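Local coordinates for protein tRNA threonylcarbamoyladenosine dehydratase (PDB 4D79) that catalyses the ATP-dependent dehydration of threonylcarbamoyladenosine at position 37 of tRNAs to its cyclic form, and can accept sulfur from a cysteine desulfurase in vitro, at residues I33-I38 and S43-A48; G39-W44 and V150-A155; T52-I57 and H255-M260; E91-I96 and C100-V105. All blocks are in the same frame, centred on the assembly; numbering follows the deposited sequence.

Contact 1: I33-I38 and S43-A48; sequences ICVVGI and SWAAEA. With ATP (adenosine-5'-triphosphate), chain K.
Strand residue V35 and helix residue A46 stand 6.6 Å apart, CA to CA, and the two backbones converge to 4.5 Å between the CA atoms of I38 and S43, where the strand turns into the helix. V35 points its two methyls at the helix: CG2 rests over A46 CA at 4.4 Å, while CG1 reaches A45 CB at 4.5 Å. The small alanines A45 and A46 are consistent with the close approach of the helix to the strand. Further on, I38 lays its branch methyl CG2 against S43 CB at 4.0 Å; with chi1 at -50° that methyl is trans to the backbone N, and CG1 lies beside that N, anti to the carbonyl carbon. ATP lies at the C-terminal end of strand 32-36, past V36 and G37. V36 CG1 touches ATP C2 at 3.5 Å, and G37, whose backbone (phi 93°) suits a residue without a side chain, passes close to the ribose. This is the first strand-turn-helix step of a Rossmann-type fold. Around it, L59 of strand 56-60 and M89 of helix 85-96 both pack on I38 and A46, D61 accepts from I38 N while also binding ATP, and W44 packs on E47 of the second subunit.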
loop_
_atom_site.group_PDB
_atom_site.type_symbol
_atom_site.label_atom_id
_atom_site.label_comp_id
_atom_site.label_asym_id
_atom_site.label_seq_id
_atom_site.Cartn_x
_atom_site.Cartn_y
_atom_site.Cartn_z
ATOM N N ILE B 33 13.961 9.343 10.021
ATOM C CA ILE B 33 13.263 8.120 10.403
ATOM C C ILE B 33 14.054 6.911 9.924
ATOM O O ILE B 33 14.622 6.907 8.829
ATOM C CB ILE B 33 11.813 8.126 9.880
ATOM C CG1 ILE B 33 11.066 9.243 10.614
ATOM C CG2 ILE B 33 11.139 6.748 10.088
ATOM C CD1 ILE B 33 9.626 9.400 10.254
ATOM N N CYS B 34 14.146 5.921 10.798
ATOM C CA CYS B 34 14.882 4.695 10.558
ATOM C C CYS B 34 13.884 3.585 10.285
ATOM O O CYS B 34 12.954 3.384 11.073
ATOM C CB CYS B 34 15.750 4.368 11.782
ATOM S SG CYS B 34 16.782 2.923 11.583
ATOM N N VAL B 35 14.070 2.876 9.177
ATOM C CA VAL B 35 13.294 1.671 8.865
ATOM C C VAL B 35 14.230 0.486 9.010
ATOM O O VAL B 35 15.283 0.422 8.361
ATOM C CB VAL B 35 12.664 1.719 7.467
ATOM C CG1 VAL B 35 11.801 0.516 7.256
ATOM C CG2 VAL B 35 11.870 3.000 7.326
ATOM N N VAL B 36 13.878 -0.424 9.901
ATOM C CA VAL B 36 14.696 -1.604 10.159
ATOM C C VAL B 36 13.982 -2.783 9.519
ATOM O O VAL B 36 12.886 -3.172 9.945
ATOM C CB VAL B 36 14.946 -1.863 11.653
ATOM C CG1 VAL B 36 15.959 -2.983 11.807
ATOM C CG2 VAL B 36 15.442 -0.639 12.374
ATOM N N GLY B 37 14.623 -3.370 8.525
ATOM C CA GLY B 37 13.998 -4.433 7.758
ATOM C C GLY B 37 13.292 -3.889 6.526
ATOM O O GLY B 37 12.240 -3.266 6.634
ATOM N N ILE B 38 13.861 -4.128 5.349
ATOM C CA ILE B 38 13.361 -3.568 4.096
ATOM C C ILE B 38 12.700 -4.695 3.290
ATOM O O ILE B 38 12.996 -4.912 2.104
ATOM C CB ILE B 38 14.515 -2.869 3.343
ATOM C CG1 ILE B 38 15.263 -1.909 4.275
ATOM C CG2 ILE B 38 14.011 -2.093 2.136
ATOM C CD1 ILE B 38 14.366 -0.902 4.955
ATOM N N SER B 43 9.807 -2.263 3.034
ATOM C CA SER B 43 10.103 -1.620 1.749
ATOM C C SER B 43 9.020 -0.614 1.396
ATOM O O SER B 43 9.325 0.495 0.928
ATOM C CB SER B 43 10.292 -2.667 0.648
ATOM O OG SER B 43 9.088 -3.339 0.337
ATOM N N TRP B 44 7.757 -0.948 1.686
ATOM C CA TRP B 44 6.663 -0.017 1.461
ATOM C C TRP B 44 6.649 1.103 2.493
ATOM O O TRP B 44 6.305 2.235 2.154
ATOM C CB TRP B 44 5.307 -0.742 1.459
ATOM C CG TRP B 44 5.319 -1.887 0.566
ATOM C CD1 TRP B 44 5.648 -3.143 0.908
ATOM C CD2 TRP B 44 5.035 -1.912 -0.849
ATOM N NE1 TRP B 44 5.574 -3.962 -0.166
ATOM C CE2 TRP B 44 5.198 -3.245 -1.267
ATOM C CE3 TRP B 44 4.632 -0.951 -1.781
ATOM C CZ2 TRP B 44 5.012 -3.645 -2.579
ATOM C CZ3 TRP B 44 4.422 -1.344 -3.086
ATOM C CH2 TRP B 44 4.616 -2.678 -3.479
ATOM N N ALA B 45 7.031 0.832 3.749
ATOM C CA ALA B 45 7.161 1.929 4.696
ATOM C C ALA B 45 8.179 2.947 4.179
ATOM O O ALA B 45 7.962 4.165 4.248
ATOM C CB ALA B 45 7.554 1.389 6.075
ATOM N N ALA B 46 9.303 2.458 3.660
ATOM C CA ALA B 46 10.342 3.355 3.188
ATOM C C ALA B 46 9.839 4.195 2.029
ATOM O O ALA B 46 10.104 5.410 1.971
ATOM C CB ALA B 46 11.582 2.549 2.794
ATOM N N GLU B 47 9.105 3.556 1.103
ATOM C CA GLU B 47 8.460 4.246 -0.005
ATOM C C GLU B 47 7.540 5.348 0.502
ATOM O O GLU B 47 7.592 6.492 0.040
ATOM C CB GLU B 47 7.677 3.240 -0.860
ATOM C CG GLU B 47 6.925 3.839 -2.046
ATOM C CD GLU B 47 7.775 3.954 -3.291
ATOM O OE1 GLU B 47 8.969 3.582 -3.217
ATOM O OE2 GLU B 47 7.234 4.379 -4.350
ATOM N N ALA B 48 6.691 5.020 1.458
ATOM C CA ALA B 48 5.727 5.991 1.952
ATOM C C ALA B 48 6.411 7.182 2.645
ATOM O O ALA B 48 5.953 8.334 2.515
ATOM C CB ALA B 48 4.768 5.299 2.907
HETATM P PG ATP K . 12.676 -14.539 2.829
HETATM O O1G ATP K . 11.987 -15.633 2.051
HETATM O O2G ATP K . 13.890 -13.954 2.145
HETATM O O3G ATP K . 12.841 -14.844 4.299
HETATM P PB ATP K . 11.797 -11.945 3.577
HETATM O O1B ATP K . 12.309 -12.215 4.974
HETATM O O2B ATP K . 12.450 -10.918 2.668
HETATM O O3B ATP K . 11.610 -13.338 2.787
HETATM P PA ATP K . 9.695 -10.467 4.731
HETATM O O1A ATP K . 9.412 -11.255 6.005
HETATM O O2A ATP K . 8.552 -9.787 4.025
HETATM O O3A ATP K . 10.252 -11.534 3.674
HETATM O "O5'" ATP K . 10.908 -9.407 4.955
HETATM C "C5'" ATP K . 11.594 -9.210 6.207
HETATM C "C4'" ATP K . 12.834 -8.305 6.150
HETATM O "O4'" ATP K . 13.346 -7.954 7.475
HETATM C "C3'" ATP K . 13.995 -8.962 5.414
HETATM O "O3'" ATP K . 14.464 -8.152 4.324
HETATM C "C2'" ATP K . 15.074 -9.099 6.472
HETATM O "O2'" ATP K . 16.382 -9.025 5.924
HETATM C "C1'" ATP K . 14.798 -7.960 7.439
HETATM N N9 ATP K . 15.537 -8.163 8.725
HETATM C C8 ATP K . 15.481 -9.320 9.434
HETATM N N7 ATP K . 16.249 -9.275 10.555
HETATM C C5 ATP K . 16.823 -8.069 10.572
HETATM C C6 ATP K . 17.735 -7.397 11.505
HETATM N N6 ATP K . 18.161 -8.057 12.584
HETATM N N1 ATP K . 18.144 -6.154 11.240
HETATM C C2 ATP K . 17.731 -5.507 10.127
HETATM N N3 ATP K . 16.891 -6.062 9.225
HETATM C C4 ATP K . 16.385 -7.327 9.378
#

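Contact 2: G39-W44 and V150-A155. With ATP (adenosine-5'-triphosphate), chain K.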
loop_
_atom_site.group_PDB
_atom_site.type_symbol
_atom_site.label_atom_id
_atom_site.label_comp_id
_atom_site.label_asym_id
_atom_site.label_seq_id
_atom_site.Cartn_x
_atom_site.Cartn_y
_atom_site.Cartn_z
ATOM N N GLY B 39 11.736 -5.370 3.903
ATOM C CA GLY B 39 11.079 -6.489 3.245
ATOM C C GLY B 39 9.627 -6.231 2.893
ATOM O O GLY B 39 9.261 -5.159 2.381
ATOM N N GLY B 40 8.794 -7.238 3.171
ATOM C CA GLY B 40 7.401 -7.202 2.769
ATOM C C GLY B 40 6.648 -6.044 3.387
ATOM O O GLY B 40 5.723 -5.498 2.773
ATOM N N VAL B 41 7.057 -5.629 4.578
ATOM C CA VAL B 41 6.483 -4.460 5.248
ATOM C C VAL B 41 7.372 -3.234 5.091
ATOM O O VAL B 41 6.903 -2.156 4.705
ATOM C CB VAL B 41 6.217 -4.776 6.736
ATOM C CG1 VAL B 41 5.798 -3.542 7.478
ATOM C CG2 VAL B 41 5.165 -5.806 6.851
ATOM N N GLY B 42 8.667 -3.375 5.372
ATOM C CA GLY B 42 9.529 -2.207 5.474
ATOM C C GLY B 42 9.813 -1.515 4.145
ATOM O O GLY B 42 10.065 -0.306 4.125
ATOM N N SER B 43 9.807 -2.263 3.034
ATOM C CA SER B 43 10.103 -1.620 1.749
ATOM C C SER B 43 9.020 -0.614 1.396
ATOM O O SER B 43 9.325 0.495 0.928
ATOM C CB SER B 43 10.292 -2.667 0.648
ATOM O OG SER B 43 9.088 -3.339 0.337
ATOM N N TRP B 44 7.757 -0.948 1.686
ATOM C CA TRP B 44 6.663 -0.017 1.461
ATOM C C TRP B 44 6.649 1.103 2.493
ATOM O O TRP B 44 6.305 2.235 2.154
ATOM C CB TRP B 44 5.307 -0.742 1.459
ATOM C CG TRP B 44 5.319 -1.887 0.566
ATOM C CD1 TRP B 44 5.648 -3.143 0.908
ATOM C CD2 TRP B 44 5.035 -1.912 -0.849
ATOM N NE1 TRP B 44 5.574 -3.962 -0.166
ATOM C CE2 TRP B 44 5.198 -3.245 -1.267
ATOM C CE3 TRP B 44 4.632 -0.951 -1.781
ATOM C CZ2 TRP B 44 5.012 -3.645 -2.579
ATOM C CZ3 TRP B 44 4.422 -1.344 -3.086
ATOM C CH2 TRP B 44 4.616 -2.678 -3.479
ATOM N N VAL B 150 7.379 2.303 16.229
ATOM C CA VAL B 150 6.199 1.520 15.890
ATOM C C VAL B 150 6.685 0.195 15.334
ATOM O O VAL B 150 7.591 0.152 14.497
ATOM C CB VAL B 150 5.239 2.252 14.928
ATOM C CG1 VAL B 150 5.914 2.728 13.643
ATOM C CG2 VAL B 150 4.017 1.350 14.629
ATOM N N THR B 151 6.142 -0.894 15.858
ATOM C CA THR B 151 6.523 -2.213 15.399
ATOM C C THR B 151 5.357 -2.808 14.620
ATOM O O THR B 151 4.240 -2.289 14.620
ATOM C CB THR B 151 6.943 -3.131 16.566
ATOM O OG1 THR B 151 7.478 -4.374 16.057
ATOM C CG2 THR B 151 5.765 -3.449 17.471
ATOM N N THR B 152 5.654 -3.881 13.915
ATOM C CA THR B 152 4.692 -4.542 13.060
ATOM C C THR B 152 4.706 -6.015 13.414
ATOM O O THR B 152 5.774 -6.601 13.599
ATOM C CB THR B 152 5.004 -4.307 11.564
ATOM O OG1 THR B 152 6.365 -4.656 11.287
ATOM C CG2 THR B 152 4.809 -2.828 11.173
ATOM N N GLY B 153 3.527 -6.604 13.551
ATOM C CA GLY B 153 3.438 -8.033 13.730
ATOM C C GLY B 153 3.616 -8.739 12.397
ATOM O O GLY B 153 4.081 -8.169 11.409
ATOM N N GLY B 154 3.192 -9.997 12.360
ATOM C CA GLY B 154 3.327 -10.776 11.148
ATOM C C GLY B 154 2.262 -10.360 10.152
ATOM O O GLY B 154 1.075 -10.298 10.481
ATOM N N ALA B 155 2.693 -10.043 8.936
ATOM C CA ALA B 155 1.778 -9.649 7.877
ATOM C C ALA B 155 1.494 -10.810 6.933
ATOM O O ALA B 155 0.610 -10.700 6.070
ATOM C CB ALA B 155 2.360 -8.465 7.089
HETATM P PG ATP K . 12.676 -14.539 2.829
HETATM O O1G ATP K . 11.987 -15.633 2.051
HETATM O O2G ATP K . 13.890 -13.954 2.145
HETATM O O3G ATP K . 12.841 -14.844 4.299
HETATM P PB ATP K . 11.797 -11.945 3.577
HETATM O O1B ATP K . 12.309 -12.215 4.974
HETATM O O2B ATP K . 12.450 -10.918 2.668
HETATM O O3B ATP K . 11.610 -13.338 2.787
HETATM P PA ATP K . 9.695 -10.467 4.731
HETATM O O1A ATP K . 9.412 -11.255 6.005
HETATM O O2A ATP K . 8.552 -9.787 4.025
HETATM O O3A ATP K . 10.252 -11.534 3.674
HETATM O "O5'" ATP K . 10.908 -9.407 4.955
HETATM C "C5'" ATP K . 11.594 -9.210 6.207
HETATM C "C4'" ATP K . 12.834 -8.305 6.150
HETATM O "O4'" ATP K . 13.346 -7.954 7.475
HETATM C "C3'" ATP K . 13.995 -8.962 5.414
HETATM O "O3'" ATP K . 14.464 -8.152 4.324
HETATM C "C2'" ATP K . 15.074 -9.099 6.472
HETATM O "O2'" ATP K . 16.382 -9.025 5.924
HETATM C "C1'" ATP K . 14.798 -7.960 7.439
HETATM N N9 ATP K . 15.537 -8.163 8.725
HETATM C C8 ATP K . 15.481 -9.320 9.434
HETATM N N7 ATP K . 16.249 -9.275 10.555
HETATM C C5 ATP K . 16.823 -8.069 10.572
HETATM C C6 ATP K . 17.735 -7.397 11.505
HETATM N N6 ATP K . 18.161 -8.057 12.584
HETATM N N1 ATP K . 18.144 -6.154 11.240
HETATM C C2 ATP K . 17.731 -5.507 10.127
HETATM N N3 ATP K . 16.891 -6.062 9.225
HETATM C C4 ATP K . 16.385 -7.327 9.378
#
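Beside V41, which meets T152 and A155, two flat groups mark the glycine-rich turn: the W44 indole has G40 C at its edge, in the ring plane, and the G39 peptide carbonyl is gripped from both faces. S43 OG approaches G39 O at 2.7 Å, tilted 25° from the carbonyl plane, and S43 N comes to the same oxygen from the other face at 3.0 Å. Two bonds on one oxygen hold the glycine-rich turn. The N-H of that same peptide, on G40, donates to ATP O2A at 2.7 Å, with an N-H...O angle of 137°; the bonds from S43 probably steady the peptide that makes it. G39 has no side chain, and its CA sits 3.4 Å from ATP O5'. The pattern is consistent with a Rossmann-type glycine-rich loop. On the side of strand 149-152, V41 divides its branches. CG1 and T152 CG2 reach toward each other tip to tip at 3.9 Å, while CG2 abuts A155 CB at 3.9 Å. T152 keeps OG1 between its backbone N and C (chi1 53°), where D127 O takes its hydrogen bond. Strand 149-152 runs between strands 124-127 and 202-206, and helix 242-266 packs on the end of the loop, T245 and F248 touching A155 and T245 OG1 bonded to G40 O.

Contact 3: T52-I57 and H255-M260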
loop_
_atom_site.group_PDB
_atom_site.type_symbol
_atom_site.label_atom_id
_atom_site.label_comp_id
_atom_site.label_asym_id
_atom_site.label_seq_id
_atom_site.Cartn_x
_atom_site.Cartn_y
_atom_site.Cartn_z
ATOM N N THR B 52 6.147 11.145 1.402
ATOM C CA THR B 52 5.506 12.108 2.281
ATOM C C THR B 52 6.491 13.175 2.762
ATOM O O THR B 52 6.234 13.859 3.754
ATOM C CB THR B 52 4.821 11.385 3.440
ATOM O OG1 THR B 52 4.123 10.214 2.956
ATOM C CG2 THR B 52 3.809 12.248 4.115
ATOM N N GLY B 53 7.603 13.358 2.053
ATOM C CA GLY B 53 8.474 14.472 2.339
ATOM C C GLY B 53 9.341 14.313 3.566
ATOM O O GLY B 53 9.780 15.317 4.107
ATOM N N ILE B 54 9.593 13.086 4.026
ATOM C CA ILE B 54 10.549 12.860 5.118
ATOM C C ILE B 54 11.961 13.168 4.630
ATOM O O ILE B 54 12.406 12.672 3.594
ATOM C CB ILE B 54 10.414 11.428 5.657
ATOM C CG1 ILE B 54 9.037 11.244 6.309
ATOM C CG2 ILE B 54 11.498 11.116 6.623
ATOM C CD1 ILE B 54 8.842 12.009 7.617
ATOM N N GLY B 55 12.680 14.004 5.383
ATOM C CA GLY B 55 13.909 14.595 4.858
ATOM C C GLY B 55 15.146 13.751 4.988
ATOM O O GLY B 55 16.104 13.952 4.229
ATOM N N ALA B 56 15.136 12.786 5.899
ATOM C CA ALA B 56 16.264 11.890 6.092
ATOM C C ALA B 56 15.706 10.530 6.461
ATOM O O ALA B 56 14.807 10.416 7.303
ATOM C CB ALA B 56 17.235 12.361 7.179
ATOM N N ILE B 57 16.219 9.508 5.813
ATOM C CA ILE B 57 15.753 8.154 6.022
ATOM C C ILE B 57 16.977 7.270 6.162
ATOM O O ILE B 57 17.885 7.330 5.327
ATOM C CB ILE B 57 14.851 7.671 4.854
ATOM C CG1 ILE B 57 13.591 8.539 4.775
ATOM C CG2 ILE B 57 14.475 6.208 5.024
ATOM C CD1 ILE B 57 12.783 8.342 3.475
ATOM N N HIS B 255 0.719 6.133 11.408
ATOM C CA HIS B 255 0.713 6.209 12.864
ATOM C C HIS B 255 1.883 7.059 13.361
ATOM O O HIS B 255 1.712 7.943 14.213
ATOM C CB HIS B 255 0.780 4.799 13.445
ATOM C CG HIS B 255 0.749 4.759 14.943
ATOM N ND1 HIS B 255 -0.416 4.859 15.672
ATOM C CD2 HIS B 255 1.751 4.669 15.849
ATOM C CE1 HIS B 255 -0.140 4.779 16.958
ATOM N NE2 HIS B 255 1.169 4.680 17.097
ATOM N N ALA B 256 3.087 6.813 12.829
ATOM C CA ALA B 256 4.269 7.562 13.256
ATOM C C ALA B 256 4.109 9.048 12.956
ATOM O O ALA B 256 4.398 9.908 13.803
ATOM C CB ALA B 256 5.517 7.002 12.557
ATOM N N LEU B 257 3.639 9.377 11.753
ATOM C CA LEU B 257 3.472 10.788 11.384
ATOM C C LEU B 257 2.442 11.473 12.257
ATOM O O LEU B 257 2.637 12.630 12.662
ATOM C CB LEU B 257 3.095 10.941 9.928
ATOM C CG LEU B 257 4.106 10.460 8.892
ATOM C CD1 LEU B 257 3.662 10.787 7.489
ATOM C CD2 LEU B 257 5.470 11.044 9.131
ATOM N N LYS B 258 1.359 10.769 12.586
ATOM C CA LYS B 258 0.374 11.334 13.497
ATOM C C LYS B 258 0.961 11.603 14.876
ATOM O O LYS B 258 0.682 12.639 15.499
ATOM C CB LYS B 258 -0.810 10.408 13.590
ATOM C CG LYS B 258 -1.817 10.802 14.625
ATOM C CD LYS B 258 -2.961 9.810 14.604
ATOM C CE LYS B 258 -2.507 8.469 15.163
ATOM N NZ LYS B 258 -3.662 7.580 15.459
ATOM N N LYS B 259 1.691 10.637 15.410
ATOM C CA LYS B 259 2.292 10.830 16.728
ATOM C C LYS B 259 3.326 11.954 16.717
ATOM O O LYS B 259 3.426 12.703 17.691
ATOM C CB LYS B 259 2.885 9.512 17.209
ATOM C CG LYS B 259 1.864 8.472 17.465
ATOM C CD LYS B 259 0.863 8.888 18.509
ATOM C CE LYS B 259 -0.244 7.854 18.676
ATOM N NZ LYS B 259 -1.229 8.342 19.678
ATOM N N MET B 260 4.101 12.100 15.628
ATOM C CA MET B 260 5.056 13.207 15.530
ATOM C C MET B 260 4.335 14.551 15.502
ATOM O O MET B 260 4.757 15.512 16.153
ATOM C CB MET B 260 5.914 13.055 14.278
ATOM C CG MET B 260 6.810 11.900 14.312
ATOM S SD MET B 260 7.506 11.509 12.697
ATOM C CE MET B 260 8.429 13.004 12.443
#
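L257 spreads its isopropyl fork between T52 and I54, and each prong meets a different kind of approach. CD1 comes end-on to T52 CG2 at 3.7 Å, the two side chains reaching toward each other tip to tip. CD2 meets I54 CD1 at 3.8 Å, but here the side chains slant past one another. The fork is delivered by an extended leucine: chi2 of -175° sets CD1 anti to CA, carrying it outward toward T52. T52 answers with its methyl because chi1 of -43° sets CG2 trans to the backbone N and leaves OG1 beside that nitrogen, where it bonds back to A48 O. The threonine therefore turns carbon to the leucine and keeps its polar atom for the carbonyl of A48 in the preceding helix. Just before T52, helix 42-51 ends in a Schellman motif, whose C-prime residue G53 (phi 76°) lies between T52 and I54; I54 N returns to L49 O and G53 N to A50 O. The chain can then leave the helix with I54 turned toward L257 and enter strand 56-60 of the Rossmann-type sheet. Helix 242-266, part of which is predicted to span a membrane, instead buries L257 here against this helix-to-strand connection. M260, on the same helix, packs on I33 of strand 32-36, which I54 also touches. M243 of the second subunit packs on both T52 and L257.

Contact 4: E91-I96 and C100-V105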
loop_
_atom_site.group_PDB
_atom_site.type_symbol
_atom_site.label_atom_id
_atom_site.label_comp_id
_atom_site.label_asym_id
_atom_site.label_seq_id
_atom_site.Cartn_x
_atom_site.Cartn_y
_atom_site.Cartn_z
ATOM N N GLU B 91 18.461 3.854 -3.682
ATOM C CA GLU B 91 18.521 4.470 -5.003
ATOM C C GLU B 91 17.138 4.884 -5.478
ATOM O O GLU B 91 16.978 5.911 -6.157
ATOM C CB GLU B 91 19.155 3.518 -6.016
ATOM C CG GLU B 91 19.378 4.198 -7.347
ATOM C CD GLU B 91 20.264 5.431 -7.217
ATOM O OE1 GLU B 91 21.129 5.455 -6.306
ATOM O OE2 GLU B 91 20.058 6.393 -7.990
ATOM N N ARG B 92 16.126 4.075 -5.169
ATOM C CA ARG B 92 14.764 4.450 -5.498
ATOM C C ARG B 92 14.342 5.716 -4.760
ATOM O O ARG B 92 13.706 6.601 -5.352
ATOM C CB ARG B 92 13.828 3.301 -5.167
ATOM C CG ARG B 92 12.425 3.568 -5.602
ATOM C CD ARG B 92 11.527 2.340 -5.410
ATOM N NE ARG B 92 10.151 2.766 -5.498
ATOM C CZ ARG B 92 9.505 2.951 -6.645
ATOM N NH1 ARG B 92 10.110 2.702 -7.809
ATOM N NH2 ARG B 92 8.264 3.406 -6.617
ATOM N N ILE B 93 14.669 5.814 -3.466
ATOM C CA ILE B 93 14.291 6.997 -2.693
ATOM C C ILE B 93 14.934 8.245 -3.287
ATOM O O ILE B 93 14.305 9.313 -3.344
ATOM C CB ILE B 93 14.648 6.806 -1.207
ATOM C CG1 ILE B 93 13.695 5.762 -0.610
ATOM C CG2 ILE B 93 14.569 8.141 -0.470
ATOM C CD1 ILE B 93 14.064 5.308 0.764
ATOM N N ARG B 94 16.172 8.121 -3.780
ATOM C CA ARG B 94 16.865 9.251 -4.405
ATOM C C ARG B 94 16.198 9.674 -5.711
ATOM O O ARG B 94 16.331 10.833 -6.127
ATOM C CB ARG B 94 18.337 8.895 -4.653
ATOM C CG ARG B 94 19.119 8.659 -3.343
ATOM C CD ARG B 94 20.601 8.392 -3.531
ATOM N NE ARG B 94 21.199 7.932 -2.271
ATOM C CZ ARG B 94 21.722 6.726 -2.059
ATOM N NH1 ARG B 94 21.753 5.826 -3.032
ATOM N NH2 ARG B 94 22.232 6.424 -0.862
ATOM N N GLN B 95 15.499 8.747 -6.383
ATOM C CA GLN B 95 14.698 9.081 -7.560
ATOM C C GLN B 95 13.377 9.725 -7.179
ATOM O O GLN B 95 12.857 10.562 -7.930
ATOM C CB GLN B 95 14.447 7.820 -8.398
ATOM C CG GLN B 95 15.645 7.466 -9.227
ATOM C CD GLN B 95 15.666 8.284 -10.513
ATOM O OE1 GLN B 95 14.649 8.405 -11.221
ATOM N NE2 GLN B 95 16.796 8.885 -10.797
ATOM N N ILE B 96 12.838 9.361 -6.021
ATOM C CA ILE B 96 11.610 9.967 -5.539
ATOM C C ILE B 96 11.869 11.396 -5.110
ATOM O O ILE B 96 11.156 12.322 -5.514
ATOM C CB ILE B 96 11.009 9.143 -4.395
ATOM C CG1 ILE B 96 10.463 7.798 -4.958
ATOM C CG2 ILE B 96 9.880 9.924 -3.702
ATOM C CD1 ILE B 96 9.990 6.828 -3.893
ATOM N N CYS B 100 16.374 14.114 -0.452
ATOM C CA CYS B 100 16.283 13.315 0.770
ATOM C C CYS B 100 17.670 12.782 1.137
ATOM O O CYS B 100 18.417 12.309 0.281
ATOM C CB CYS B 100 15.306 12.161 0.576
ATOM S SG CYS B 100 15.106 11.085 2.053
ATOM N N ARG B 101 18.030 12.866 2.409
ATOM C CA ARG B 101 19.315 12.323 2.873
ATOM C C ARG B 101 19.113 10.869 3.289
ATOM O O ARG B 101 18.499 10.589 4.318
ATOM C CB ARG B 101 19.888 13.166 4.012
ATOM C CG ARG B 101 21.141 12.608 4.660
ATOM C CD ARG B 101 21.822 13.668 5.561
ATOM N NE ARG B 101 20.991 14.035 6.708
ATOM C CZ ARG B 101 20.891 13.329 7.832
ATOM N NH1 ARG B 101 21.563 12.195 7.980
ATOM N NH2 ARG B 101 20.106 13.756 8.812
ATOM N N VAL B 102 19.620 9.945 2.490
ATOM C CA VAL B 102 19.389 8.524 2.684
ATOM C C VAL B 102 20.660 7.859 3.189
ATOM O O VAL B 102 21.717 7.982 2.571
ATOM C CB VAL B 102 18.934 7.840 1.392
ATOM C CG1 VAL B 102 18.565 6.410 1.704
ATOM C CG2 VAL B 102 17.770 8.580 0.794
ATOM N N THR B 103 20.537 7.106 4.265
ATOM C CA THR B 103 21.669 6.372 4.833
ATOM C C THR B 103 21.342 4.891 4.766
ATOM O O THR B 103 20.228 4.480 5.108
ATOM C CB THR B 103 21.935 6.800 6.273
ATOM O OG1 THR B 103 22.155 8.214 6.311
ATOM C CG2 THR B 103 23.156 6.019 6.889
ATOM N N VAL B 104 22.303 4.098 4.296
ATOM C CA VAL B 104 22.187 2.645 4.257
ATOM C C VAL B 104 23.094 2.087 5.330
ATOM O O VAL B 104 24.278 2.424 5.371
ATOM C CB VAL B 104 22.574 2.086 2.874
ATOM C CG1 VAL B 104 22.727 0.581 2.899
ATOM C CG2 VAL B 104 21.542 2.526 1.840
ATOM N N VAL B 105 22.526 1.254 6.197
ATOM C CA VAL B 105 23.253 0.403 7.132
ATOM C C VAL B 105 23.135 -1.031 6.628
ATOM O O VAL B 105 22.069 -1.664 6.730
ATOM C CB VAL B 105 22.696 0.535 8.549
ATOM C CG1 VAL B 105 23.457 -0.399 9.537
ATOM C CG2 VAL B 105 22.801 1.964 8.997
HETATM O O HOH W 1 21.152 10.589 0.006
#
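Helix 85-96 and strand 101-105 form the second half of a beta-alpha-beta unit that starts at strand 56-60, and I93 and V102 are where the helix is pressed onto the strand. The strand is the outermost of this end of the sheet within the chain. I93 CG2 and V102 CG2 are only 3.5 Å apart, tighter than ordinary van der Waals contact, and the same isoleucine methyl also touches C100 SG at 3.9 Å. With chi1 near -71°, that methyl stands trans to the backbone N and points between the two strand-side residues. I93 also packs on A50 of helix 42-51. Next along the helix, R94 turns its extended chain along the more exposed side of the contact. Its guanidinium meets its neighbours at the edge. NH1 makes a weak salt-bridging bond to E91 OE1, 3.4 Å long, and its ion pair with E87 is long and weak. NH2 lies near V102 O at 3.8 Å, which is a proximity and not a bond. A water bridges helix and strand. It donates to C100 O at 3.2 Å. From V102 N it accepts at 3.0 Å, and a weak bond reaches it from R94 NE at 3.5 Å. Since R101 and T103 spend their backbone bonds on strand 56-60, the V102 amide faces the outer side, and the water satisfies it. The chemistry thus divides in two: close apolar packing is consistent with a helix pressed tightly on the strand, and it is flanked by weak polar contacts, R94 being held by a weak direct salt bridge to E91 and a weak bond to the water.

Overall arrangement
The four contacts are spread around one mixed, largely parallel Rossmann-type sheet, with contacts 1 and 2 closest, their centres about 8 Å apart. Those two share S43 and W44 on helix 42-51. Strand 56-60, entered in contact 3, pairs with strand 32-36 of contact 1 and strand 101-105 of contact 4. Contacts 2 and 4 lie farthest apart, about 19 Å between centres. Along the chain, contact 1 closes before 3 and 4 open, the segments of 2 and 3 alternate, and both segments of 4 fall between those of 3. E47 of contact 1 and R92 of contact 4 form a salt bridge. Contacts 1 and 2 border ATP, while 1, 3 and 4 also touch the second subunit, so the same framework serves nucleotide site and dimer interface.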